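PDB 6VOQ: aldolase from Klebsiella pneumoniae, which is a zinc-binding protein of the class II aldolase and adducin family, with four chains in its assembly. Local coordinates for residues 8-11 with 12-15; 46-49 with 50-53; 75-78 with 79-82; 173-176 with 177-180. All coordinates share one frame; numbering follows the deposited sequence.

Contact 1: 8-11 with 12-15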
loop_
_atom_site.group_PDB
_atom_site.type_symbol
_atom_site.label_atom_id
_atom_site.label_comp_id
_atom_site.label_asym_id
_atom_site.label_seq_id
_atom_site.Cartn_x
_atom_site.Cartn_y
_atom_site.Cartn_z
ATOM N N ARG A 8 -12.760 19.429 16.487
ATOM C CA ARG A 8 -11.351 19.192 16.776
ATOM C C ARG A 8 -11.056 17.704 16.766
ATOM O O ARG A 8 -10.043 17.261 16.216
ATOM C CB ARG A 8 -10.973 19.805 18.130
ATOM C CG ARG A 8 -10.903 21.310 18.105
ATOM C CD ARG A 8 -10.486 21.882 19.437
ATOM N NE ARG A 8 -10.477 23.346 19.410
ATOM C CZ ARG A 8 -9.403 24.093 19.175
ATOM N NH1 ARG A 8 -8.216 23.531 18.963
ATOM N NH2 ARG A 8 -9.521 25.412 19.161
ATOM N N GLU A 9 -11.946 16.919 17.361
ATOM C CA GLU A 9 -11.815 15.473 17.383
ATOM C C GLU A 9 -11.810 14.874 15.977
ATOM O O GLU A 9 -10.917 14.079 15.646
ATOM C CB GLU A 9 -12.966 14.912 18.226
ATOM C CG GLU A 9 -12.915 13.440 18.579
ATOM C CD GLU A 9 -11.531 12.920 18.941
ATOM O OE1 GLU A 9 -11.321 11.705 18.744
ATOM O OE2 GLU A 9 -10.673 13.678 19.458
ATOM N N GLU A 10 -12.794 15.250 15.151
ATOM C CA GLU A 10 -12.878 14.766 13.779
ATOM C C GLU A 10 -11.615 15.089 12.992
ATOM O O GLU A 10 -11.155 14.274 12.184
ATOM C CB GLU A 10 -14.103 15.379 13.097
ATOM C CG GLU A 10 -14.278 14.982 11.649
ATOM C CD GLU A 10 -15.357 13.933 11.491
ATOM O OE1 GLU A 10 -16.206 14.073 10.580
ATOM O OE2 GLU A 10 -15.352 12.971 12.295
ATOM N N MET A 11 -11.049 16.280 13.203
ATOM C CA MET A 11 -9.860 16.668 12.458
ATOM C C MET A 11 -8.678 15.778 12.808
ATOM O O MET A 11 -7.955 15.329 11.916
ATOM C CB MET A 11 -9.528 18.133 12.723
ATOM C CG MET A 11 -8.278 18.612 12.018
ATOM S SD MET A 11 -8.247 20.399 11.811
ATOM C CE MET A 11 -9.603 20.587 10.665
ATOM N N VAL A 12 -8.461 15.517 14.099
ATOM C CA VAL A 12 -7.393 14.608 14.514
ATOM C C VAL A 12 -7.607 13.214 13.928
ATOM O O VAL A 12 -6.678 12.609 13.380
ATOM C CB VAL A 12 -7.306 14.561 16.050
ATOM C CG1 VAL A 12 -6.278 13.513 16.508
ATOM C CG2 VAL A 12 -6.975 15.938 16.603
ATOM N N GLN A 13 -8.825 12.683 14.035
ATOM C CA GLN A 13 -9.092 11.334 13.548
ATOM C C GLN A 13 -8.898 11.256 12.044
ATOM O O GLN A 13 -8.250 10.337 11.532
ATOM C CB GLN A 13 -10.510 10.906 13.925
ATOM C CG GLN A 13 -10.719 10.732 15.405
ATOM C CD GLN A 13 -12.135 10.295 15.745
ATOM O OE1 GLN A 13 -12.993 10.195 14.869
ATOM N NE2 GLN A 13 -12.385 10.037 17.027
ATOM N N ILE A 14 -9.451 12.222 11.319
ATOM C CA ILE A 14 -9.323 12.205 9.873
ATOM C C ILE A 14 -7.857 12.312 9.464
ATOM O O ILE A 14 -7.394 11.581 8.580
ATOM C CB ILE A 14 -10.215 13.302 9.264
ATOM C CG1 ILE A 14 -11.658 12.771 9.245
ATOM C CG2 ILE A 14 -9.755 13.668 7.867
ATOM C CD1 ILE A 14 -12.665 13.656 8.606
ATOM N N GLY A 15 -7.089 13.169 10.140
ATOM C CA GLY A 15 -5.657 13.230 9.879
ATOM C C GLY A 15 -4.973 11.885 10.044
ATOM O O GLY A 15 -4.231 11.443 9.165
#
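With CG anti to the backbone N (chi1 -170°) and a bend at the next bond, the Glu-9 carboxylate curls along the helix toward Gln-13. Gln-13 keeps CG beside its own N and then runs extended, which brings its amide up to meet the carboxylate. Gln-13 NE2 comes within 2.6 Å of Glu-9 OE1. The bond is weak because the N-H points well off the oxygen, at 125°. The two flat groups stand perpendicular, and Glu-9 is poorly ordered. The CG of Gln-13 lies 3.4 Å from Glu-9 O.

One residue on, Glu-10 and Ile-14 touch through aliphatic atoms. CG of Glu-10 rests 3.7 Å from CD1 of Ile-14, and the two chains run at a slant to each other. Val-12 sets CG2 3.4 Å from Arg-8 O. Four backbone bonds hold the turns, including Ile-14 N to Glu-10 O at 2.8 Å.

Arg-8 makes a salt bridge to Glu-4 and hydrogen bonds to the carbonyls of Ala-54 and Leu-57. Met-11 and Ile-14 enter the core, where both meet Leu-31 and Leu-170. This is an amphipathic alpha-helix, polar along the Glu-9 and Gln-13 side and apolar where helix 4-20 packs on the sheet.

Contact 2: 46-49 with 50-53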
loop_
_atom_site.group_PDB
_atom_site.type_symbol
_atom_site.label_atom_id
_atom_site.label_comp_id
_atom_site.label_asym_id
_atom_site.label_seq_id
_atom_site.Cartn_x
_atom_site.Cartn_y
_atom_site.Cartn_z
ATOM N N GLY A 46 4.083 22.999 10.389
ATOM C CA GLY A 46 5.072 21.964 10.624
ATOM C C GLY A 46 4.517 20.720 11.285
ATOM O O GLY A 46 5.240 19.989 11.972
ATOM N N ALA A 47 3.230 20.473 11.083
ATOM C CA ALA A 47 2.532 19.374 11.726
ATOM C C ALA A 47 2.550 18.132 10.847
ATOM O O ALA A 47 2.757 18.197 9.631
ATOM C CB ALA A 47 1.089 19.763 12.044
ATOM N N CYS A 48 2.331 16.993 11.492
ATOM C CA CYS A 48 2.210 15.704 10.829
ATOM C C CYS A 48 0.799 15.188 11.073
ATOM O O CYS A 48 0.378 15.047 12.226
ATOM C CB CYS A 48 3.267 14.721 11.351
ATOM S SG CYS A 48 3.018 12.987 10.914
ATOM N N LEU A 49 0.062 14.931 9.989
ATOM C CA LEU A 49 -1.353 14.599 10.107
ATOM C C LEU A 49 -1.608 13.382 10.984
ATOM O O LEU A 49 -2.715 13.237 11.513
ATOM C CB LEU A 49 -1.953 14.365 8.726
ATOM C CG LEU A 49 -2.023 15.636 7.884
ATOM C CD1 LEU A 49 -2.811 15.386 6.615
ATOM C CD2 LEU A 49 -2.642 16.756 8.698
ATOM N N GLY A 50 -0.626 12.505 11.146
ATOM C CA GLY A 50 -0.809 11.394 12.049
ATOM C C GLY A 50 -0.502 11.683 13.497
ATOM O O GLY A 50 -0.619 10.782 14.325
ATOM N N GLU A 51 -0.112 12.912 13.834
ATOM C CA GLU A 51 0.295 13.274 15.190
ATOM C C GLU A 51 -0.376 14.573 15.639
ATOM O O GLU A 51 0.207 15.369 16.376
ATOM C CB GLU A 51 1.818 13.399 15.295
ATOM C CG GLU A 51 2.623 12.241 14.684
ATOM C CD GLU A 51 2.975 11.157 15.689
ATOM O OE1 GLU A 51 3.012 9.970 15.294
ATOM O OE2 GLU A 51 3.220 11.490 16.870
ATOM N N LEU A 52 -1.615 14.805 15.215
ATOM C CA LEU A 52 -2.319 16.028 15.579
ATOM C C LEU A 52 -2.774 15.997 17.038
ATOM O O LEU A 52 -3.036 14.936 17.609
ATOM C CB LEU A 52 -3.528 16.242 14.666
ATOM C CG LEU A 52 -3.204 16.512 13.194
ATOM C CD1 LEU A 52 -4.474 16.710 12.384
ATOM C CD2 LEU A 52 -2.273 17.714 13.065
ATOM N N GLN A 53 -2.857 17.180 17.643
ATOM C CA GLN A 53 -3.342 17.347 19.010
ATOM C C GLN A 53 -4.567 18.247 18.977
ATOM O O GLN A 53 -4.466 19.420 18.601
ATOM C CB GLN A 53 -2.266 17.942 19.924
ATOM C CG GLN A 53 -0.908 17.270 19.804
ATOM C CD GLN A 53 -0.587 16.376 20.995
ATOM O OE1 GLN A 53 -0.696 16.794 22.149
ATOM N NE2 GLN A 53 -0.188 15.138 20.716
HETATM O O HOH W 1 -3.786 12.960 13.901
#
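Cys-48 and Glu-51 close a tight turn through a short backbone hydrogen bond. Glu-51 N gives to Cys-48 O at 2.7 Å, approaching from above the carbonyl plane, 43° out of it. With Leu-49 and Gly-50 at the middle positions, the backbone angles are those of a type I beta turn.

A second, weak hydrogen bond uses sulfur. Cys-48 has SG swung anti to the backbone N (chi1 167°), which carries it to within 3.7 Å of Gly-50 N. Cys-48 SG also lies 3.9 Å from CG of Glu-51, whose carboxylate leads away from the turn.

Water makes the third polar link. One molecule donates to Leu-49 O at 2.6 Å and accepts from Leu-52 N at 3.1 Å.

The apolar contacts gather on Leu-52. Leu-52 CD1 lies 4.1 Å from CD2 of Leu-49, and the two leucines run side by side in the same direction. The other methyl, Leu-52 CD2, meets CB of Ala-47 at 4.1 Å. Leu-52 also touches Val-12 of helix 4-20, and Leu-49 touches Thr-43 and Leu-95.

The chemistry is therefore divided. The backbone bond closes the turn, the sulfur adds a weak bond, and water carries the link on to Leu-52, while the leucines join this surface loop to the body of the domain.

Contact 3: 75-78 with 79-82. With ZN (zinc ion), chain B.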
loop_
_atom_site.group_PDB
_atom_site.type_symbol
_atom_site.label_atom_id
_atom_site.label_comp_id
_atom_site.label_asym_id
_atom_site.label_seq_id
_atom_site.Cartn_x
_atom_site.Cartn_y
_atom_site.Cartn_z
ATOM N N GLU A 75 -0.052 27.128 4.469
ATOM C CA GLU A 75 -0.948 26.928 3.340
ATOM C C GLU A 75 -2.398 27.257 3.665
ATOM O O GLU A 75 -3.237 27.261 2.751
ATOM C CB GLU A 75 -0.829 25.492 2.835
ATOM C CG GLU A 75 0.592 25.140 2.456
ATOM C CD GLU A 75 0.710 23.810 1.766
ATOM O OE1 GLU A 75 0.815 23.803 0.519
ATOM O OE2 GLU A 75 0.700 22.774 2.466
ATOM N N VAL A 76 -2.707 27.551 4.932
ATOM C CA VAL A 76 -4.050 27.986 5.296
ATOM C C VAL A 76 -4.392 29.300 4.608
ATOM O O VAL A 76 -5.573 29.615 4.423
ATOM C CB VAL A 76 -4.172 28.080 6.834
ATOM C CG1 VAL A 76 -5.521 28.654 7.260
ATOM C CG2 VAL A 76 -3.965 26.699 7.453
ATOM N N THR A 77 -3.371 30.057 4.192
ATOM C CA THR A 77 -3.590 31.258 3.393
ATOM C C THR A 77 -4.492 30.980 2.194
ATOM O O THR A 77 -5.446 31.727 1.941
ATOM C CB THR A 77 -2.250 31.831 2.929
ATOM O OG1 THR A 77 -1.472 32.208 4.071
ATOM C CG2 THR A 77 -2.480 33.068 2.078
ATOM N N PHE A 78 -4.216 29.917 1.434
ATOM C CA PHE A 78 -5.072 29.678 0.278
ATOM C C PHE A 78 -6.288 28.822 0.610
ATOM O O PHE A 78 -7.210 28.749 -0.202
ATOM C CB PHE A 78 -4.279 29.086 -0.912
ATOM C CG PHE A 78 -3.671 27.714 -0.685
ATOM C CD1 PHE A 78 -4.459 26.582 -0.562
ATOM C CD2 PHE A 78 -2.301 27.555 -0.698
ATOM C CE1 PHE A 78 -3.886 25.337 -0.382
ATOM C CE2 PHE A 78 -1.717 26.307 -0.531
ATOM C CZ PHE A 78 -2.506 25.202 -0.372
ATOM N N HIS A 79 -6.322 28.184 1.781
ATOM C CA HIS A 79 -7.589 27.682 2.299
ATOM C C HIS A 79 -8.597 28.816 2.433
ATOM O O HIS A 79 -9.735 28.710 1.965
ATOM C CB HIS A 79 -7.380 27.030 3.660
ATOM C CG HIS A 79 -6.795 25.661 3.603
ATOM N ND1 HIS A 79 -7.407 24.571 4.183
ATOM C CD2 HIS A 79 -5.640 25.207 3.064
ATOM C CE1 HIS A 79 -6.658 23.500 3.993
ATOM N NE2 HIS A 79 -5.583 23.858 3.315
ATOM N N ARG A 80 -8.191 29.906 3.093
ATOM C CA ARG A 80 -9.091 31.028 3.338
ATOM C C ARG A 80 -9.625 31.613 2.045
ATOM O O ARG A 80 -10.808 31.959 1.970
ATOM C CB ARG A 80 -8.374 32.117 4.140
ATOM C CG ARG A 80 -7.904 31.646 5.506
ATOM C CD ARG A 80 -7.429 32.795 6.369
ATOM N NE ARG A 80 -6.054 33.170 6.077
ATOM C CZ ARG A 80 -5.695 34.303 5.483
ATOM N NH1 ARG A 80 -6.614 35.186 5.108
ATOM N NH2 ARG A 80 -4.411 34.555 5.271
ATOM N N ALA A 81 -8.775 31.731 1.020
ATOM C CA ALA A 81 -9.225 32.250 -0.265
ATOM C C ALA A 81 -10.438 31.490 -0.783
ATOM O O ALA A 81 -11.373 32.103 -1.309
ATOM C CB ALA A 81 -8.086 32.198 -1.285
ATOM N N VAL A 82 -10.463 30.168 -0.604
ATOM C CA VAL A 82 -11.614 29.379 -1.040
ATOM C C VAL A 82 -12.851 29.728 -0.218
ATOM O O VAL A 82 -13.924 29.996 -0.768
ATOM C CB VAL A 82 -11.296 27.878 -0.962
ATOM C CG1 VAL A 82 -12.527 27.059 -1.360
ATOM C CG2 VAL A 82 -10.102 27.547 -1.831
HETATM ZN ZN ZN B . 0.989 21.676 -0.210
#
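The carbonyl oxygen of Glu-75 meets two aromatic rings in different ways: it lies at the edge of the His-79 imidazole and over the face of the Phe-78 ring. CD2 of His-79 is 3.2 Å from Glu-75 O, which lies near the imidazole plane. The same oxygen is 3.4 Å above the centre of the Phe-78 ring. Phe-78 reaches it with CG held between the backbone N and the carbonyl carbon (chi1 64°), a crowded position. Two weak hydrogen bonds also end on Glu-75 O, from Phe-78 N at 3.1 Å and His-79 N at 3.4 Å.

The two rings are near parallel, with planes 29° apart, but slid so far that they barely overlap. Their centroids are 5.7 Å apart, and the nearest atoms are CE1 of Phe-78 and CD2 of His-79.

Further along, Arg-80 N bonds to Val-76 O at 3.0 Å. The Arg-80 chain bends at chi3 (-83°) and lays one guanidinium face over Thr-77 O. Arg-80 NH1 hydrogen-bonds to Leu-62 O.

The Glu-75 side chain extends beyond CG, and Glu-75 OE1 binds the zinc ion at 2.2 Å. His-94, His-96 and His-161 complete the site. The other oxygen, OE2, accepts a weak hydrogen bond from Asn-30. Asn-30 also takes a weak bond from His-79 NE2, and His-79 ND1 is held by Ser-32. Asn-30 is thus a second-shell residue, and His-79 stands one step behind it. Through these two weak bonds, His-79 is probably linked to the setting of the carboxylate that binds the zinc.

Contact 4: 173-176 with 177-180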
loop_
_atom_site.group_PDB
_atom_site.type_symbol
_atom_site.label_atom_id
_atom_site.label_comp_id
_atom_site.label_asym_id
_atom_site.label_seq_id
_atom_site.Cartn_x
_atom_site.Cartn_y
_atom_site.Cartn_z
ATOM N N ALA A 173 -15.376 16.319 2.587
ATOM C CA ALA A 173 -14.208 16.756 1.831
ATOM C C ALA A 173 -13.163 15.649 1.760
ATOM O O ALA A 173 -12.504 15.472 0.729
ATOM C CB ALA A 173 -13.624 18.027 2.454
ATOM N N THR A 174 -13.015 14.875 2.837
ATOM C CA THR A 174 -12.087 13.751 2.809
ATOM C C THR A 174 -12.558 12.672 1.841
ATOM O O THR A 174 -11.752 12.093 1.105
ATOM C CB THR A 174 -11.934 13.176 4.207
ATOM O OG1 THR A 174 -11.541 14.226 5.097
ATOM C CG2 THR A 174 -10.895 12.084 4.208
ATOM N N ASN A 175 -13.862 12.390 1.830
ATOM C CA ASN A 175 -14.403 11.428 0.878
ATOM C C ASN A 175 -14.246 11.925 -0.554
ATOM O O ASN A 175 -13.886 11.151 -1.446
ATOM C CB ASN A 175 -15.876 11.142 1.187
ATOM C CG ASN A 175 -16.071 10.360 2.477
ATOM O OD1 ASN A 175 -15.119 9.818 3.046
ATOM N ND2 ASN A 175 -17.316 10.295 2.945
ATOM N N ASN A 176 -14.507 13.214 -0.792
ATOM C CA ASN A 176 -14.240 13.790 -2.111
ATOM C C ASN A 176 -12.778 13.645 -2.499
ATOM O O ASN A 176 -12.466 13.309 -3.645
ATOM C CB ASN A 176 -14.625 15.265 -2.136
ATOM C CG ASN A 176 -16.098 15.470 -1.977
ATOM O OD1 ASN A 176 -16.885 14.546 -2.166
ATOM N ND2 ASN A 176 -16.489 16.688 -1.637
ATOM N N THR A 177 -11.870 13.921 -1.558
ATOM C CA THR A 177 -10.448 13.788 -1.834
ATOM C C THR A 177 -10.086 12.350 -2.150
ATOM O O THR A 177 -9.320 12.085 -3.085
ATOM C CB THR A 177 -9.623 14.282 -0.641
ATOM O OG1 THR A 177 -10.000 15.624 -0.329
ATOM C CG2 THR A 177 -8.150 14.246 -0.973
ATOM N N GLU A 178 -10.616 11.406 -1.371
ATOM C CA GLU A 178 -10.300 10.008 -1.617
ATOM C C GLU A 178 -10.854 9.558 -2.958
ATOM O O GLU A 178 -10.204 8.790 -3.671
ATOM C CB GLU A 178 -10.834 9.139 -0.486
ATOM C CG GLU A 178 -10.007 9.233 0.760
ATOM C CD GLU A 178 -10.711 8.660 1.953
ATOM O OE1 GLU A 178 -11.889 8.992 2.152
ATOM O OE2 GLU A 178 -10.090 7.877 2.689
ATOM N N GLU A 179 -12.049 10.029 -3.316
ATOM C CA GLU A 179 -12.601 9.709 -4.625
ATOM C C GLU A 179 -11.746 10.302 -5.740
ATOM O O GLU A 179 -11.476 9.635 -6.744
ATOM C CB GLU A 179 -14.043 10.202 -4.717
ATOM C CG GLU A 179 -14.779 9.718 -5.952
ATOM C CD GLU A 179 -14.960 8.210 -5.966
ATOM O OE1 GLU A 179 -15.295 7.639 -4.901
ATOM O OE2 GLU A 179 -14.750 7.596 -7.037
ATOM N N LEU A 180 -11.290 11.544 -5.570
ATOM C CA LEU A 180 -10.443 12.164 -6.581
ATOM C C LEU A 180 -9.124 11.423 -6.721
ATOM O O LEU A 180 -8.664 11.168 -7.839
ATOM C CB LEU A 180 -10.183 13.623 -6.227
ATOM C CG LEU A 180 -11.206 14.617 -6.717
ATOM C CD1 LEU A 180 -10.989 15.923 -5.969
ATOM C CD2 LEU A 180 -11.083 14.787 -8.234
#
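Helix 170-190 lies against the sheet, and along its buried side the Thr-177 hydroxyl hydrogen-bonds to the carbonyl of Ala-173 one turn earlier. Thr-177 places OG1 beside its own N (chi1 -56°), which turns the hydroxyl back down the helix. Thr-177 OG1 donates to Ala-173 O at 2.7 Å, and Thr-177 N donates to the same oxygen at 2.8 Å. The two donors reach it from opposite faces of the carbonyl plane. A buried hydroxyl is satisfied in this way without leaving its own helix.

Beside it, Glu-178 runs back along Thr-174, the two side chains pointing the same way. CG2 of Thr-174 touches OE1 of Glu-178 at 3.8 Å. The carboxylate also lies almost in one plane with the Asn-175 amide, 10° apart. Their oxygens, Asn-175 OD1 and Glu-178 OE1, are 3.5 Å from each other, and both are acceptors. Glu-178 OE1 has a second acceptor oxygen nearby, Thr-174 O at 3.3 Å. The carboxylate finds its counter-charge elsewhere, in a salt bridge from OE2 to Arg-21. Glu-178 and Asn-175 also pack on Gly-26 of the second subunit.

The backbone bonds continue with Glu-179 N to Asn-175 O and Leu-180 N to Asn-176 O, each 2.9 Å long. Asn-176 ND2 hydrogen-bonds to Thr-166 O in strand 162-167. Crowded by acceptor oxygens, the Glu-178 carboxylate probably depends on Arg-21 to offset its charge. The contact thus pairs a hydroxyl bonded within its own helix, on the sheet side, with a charged group at the subunit boundary.

Overall arrangement
The four contacts follow one another along the chain, all within the one class II aldolase and adducin domain. Contacts 1 and 2 have centres about 10 Å apart and touch where Val-12 and Met-11 of helix 4-20 meet Leu-52 of the loop between strands 40-42 and 58-60. Contact 1 also touches contact 4, as CG2 of Ile-14 meets Thr-174, so helices 4-20 and 170-190 share a packing surface. Contact 3, on helix 76-83, touches none of the others; its nearest atoms are about 8 or 9 Å from theirs. Contacts 3 and 4 both pack on strands 91-94 and 162-167. The central sheet thus links the helix next to the zinc site with helix 170-190.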